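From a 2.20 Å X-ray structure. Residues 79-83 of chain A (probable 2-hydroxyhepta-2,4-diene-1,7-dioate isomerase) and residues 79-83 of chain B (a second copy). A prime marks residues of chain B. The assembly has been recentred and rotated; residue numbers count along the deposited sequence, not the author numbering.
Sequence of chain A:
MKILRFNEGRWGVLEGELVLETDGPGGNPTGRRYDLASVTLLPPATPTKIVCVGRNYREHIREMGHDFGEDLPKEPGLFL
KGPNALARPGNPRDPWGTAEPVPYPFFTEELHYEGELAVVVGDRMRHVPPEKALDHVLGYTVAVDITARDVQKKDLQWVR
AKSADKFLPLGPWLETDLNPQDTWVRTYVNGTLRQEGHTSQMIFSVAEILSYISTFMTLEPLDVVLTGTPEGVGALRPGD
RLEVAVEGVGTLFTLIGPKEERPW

Chain A, residues 79-83: FLKGP
Chain B (79-83) FLKGP

Residues 79-81 of each copy form the end of a β-strand, and the two strands cross at 79°, nearly perpendicular, with their axes 7.7 Å apart at closest approach. The backbones are extended and closely alike: phi/psi is -153/157, -107/157 and -135/140 for Phe79, Leu80 and Lys81, and -148/156, -109/151 and -128/138 for Phe79′, Leu80′ and Lys81′. Gly82 (-86/161) and Gly82′ (-83/160) leave the strands and lead into Pro83 (-58/-22, C-gamma exo) and Pro83′ (-62/-14, C-gamma endo). The register centres on the leucines, Leu80 CA lying 6.9 Å from Leu80′ CA. No hydrogen bond joins the stretches; the contact is van der Waals, made by leucine side chains against each other and against backbone, and buries 161 Å², both sides summed. Leu80 (chi1 -56°, m; chi2 166°, t) and Leu80′ (-65°, m; 170°, t) both point toward the other strand. Leu80 CD1 packs 4.1 Å from Leu80′ CB and 3.7 Å from Leu80′ O, a van der Waals contact, since a methyl carbon offers the carbonyl no conventional donor. Each CD1 also lies near the backbone of the partner's glycine, just past the strand: Leu80 CD1 to Gly82′ N and Leu80′ CD1 to Gly82 N are both 4.2 Å. Lys81 (m, t, 104°, p) and Lys81′ (m, t, t, m) point away, their NZ atoms hydrogen-bonded elsewhere in the structure. Phe79 and Phe79′ (chi1 62° and 64°, both p; chi2 -89° and -88°) remain out of reach.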

# COMPACT_ATOMS: atom_id res chain seq x y z
N PHE A 79 -6.17 -1.74 8.93
CA PHE A 79 -5.17 -2.60 8.33
C PHE A 79 -5.07 -2.25 6.85
O PHE A 79 -6.01 -1.69 6.27
CB PHE A 79 -5.46 -4.10 8.53
CG PHE A 79 -6.74 -4.58 7.91
CD1 PHE A 79 -7.94 -4.52 8.61
CD2 PHE A 79 -6.74 -5.14 6.64
CE1 PHE A 79 -9.12 -5.02 8.06
CE2 PHE A 79 -7.91 -5.65 6.08
CZ PHE A 79 -9.10 -5.59 6.79
N LEU A 80 -3.93 -2.57 6.24
CA LEU A 80 -3.70 -2.25 4.83
C LEU A 80 -3.73 -3.45 3.90
O LEU A 80 -3.52 -4.59 4.30
CB LEU A 80 -2.34 -1.56 4.67
CG LEU A 80 -2.08 -0.30 5.49
CD1 LEU A 80 -0.58 0.02 5.46
CD2 LEU A 80 -2.89 0.87 4.94
N LYS A 81 -3.99 -3.15 2.63
CA LYS A 81 -3.99 -4.15 1.57
C LYS A 81 -3.21 -3.47 0.45
O LYS A 81 -3.33 -2.26 0.25
CB LYS A 81 -5.41 -4.47 1.11
CG LYS A 81 -6.18 -5.41 2.04
CD LYS A 81 -7.67 -5.43 1.71
CE LYS A 81 -8.11 -6.69 0.98
NZ LYS A 81 -8.31 -7.86 1.87
N GLY A 82 -2.37 -4.22 -0.24
CA GLY A 82 -1.62 -3.63 -1.33
C GLY A 82 -2.47 -3.69 -2.58
O GLY A 82 -3.43 -4.45 -2.63
N PRO A 83 -2.17 -2.88 -3.61
CA PRO A 83 -2.94 -2.89 -4.86
C PRO A 83 -2.96 -4.27 -5.52
O PRO A 83 -3.85 -4.56 -6.32
CB PRO A 83 -2.23 -1.84 -5.71
CG PRO A 83 -1.76 -0.85 -4.67
CD PRO A 83 -1.21 -1.76 -3.60
N PHE B 79 5.20 -6.54 7.37
CA PHE B 79 4.24 -5.48 7.64
C PHE B 79 4.29 -4.50 6.48
O PHE B 79 5.29 -4.43 5.77
CB PHE B 79 4.49 -4.77 8.99
CG PHE B 79 5.80 -4.02 9.08
CD1 PHE B 79 6.97 -4.67 9.49
CD2 PHE B 79 5.85 -2.65 8.82
CE1 PHE B 79 8.17 -3.96 9.65
CE2 PHE B 79 7.04 -1.93 8.98
CZ PHE B 79 8.20 -2.59 9.40
N LEU B 80 3.20 -3.76 6.27
CA LEU B 80 3.13 -2.82 5.15
C LEU B 80 3.17 -1.35 5.53
O LEU B 80 2.75 -0.96 6.62
CB LEU B 80 1.85 -3.06 4.35
CG LEU B 80 1.65 -4.38 3.61
CD1 LEU B 80 0.20 -4.48 3.10
CD2 LEU B 80 2.63 -4.45 2.45
N LYS B 81 3.69 -0.55 4.61
CA LYS B 81 3.74 0.89 4.75
C LYS B 81 3.11 1.43 3.47
O LYS B 81 3.37 0.90 2.39
CB LYS B 81 5.18 1.41 4.84
CG LYS B 81 5.88 1.28 6.20
CD LYS B 81 7.29 1.89 6.11
CE LYS B 81 8.12 1.73 7.40
NZ LYS B 81 7.78 2.75 8.44
N GLY B 82 2.27 2.45 3.59
CA GLY B 82 1.67 3.02 2.40
C GLY B 82 2.67 4.01 1.82
O GLY B 82 3.58 4.44 2.52
N PRO B 83 2.54 4.37 0.53
CA PRO B 83 3.49 5.33 -0.05
C PRO B 83 3.47 6.71 0.62
O PRO B 83 4.39 7.51 0.42
CB PRO B 83 3.11 5.36 -1.54
CG PRO B 83 1.73 4.70 -1.59
CD PRO B 83 1.79 3.67 -0.51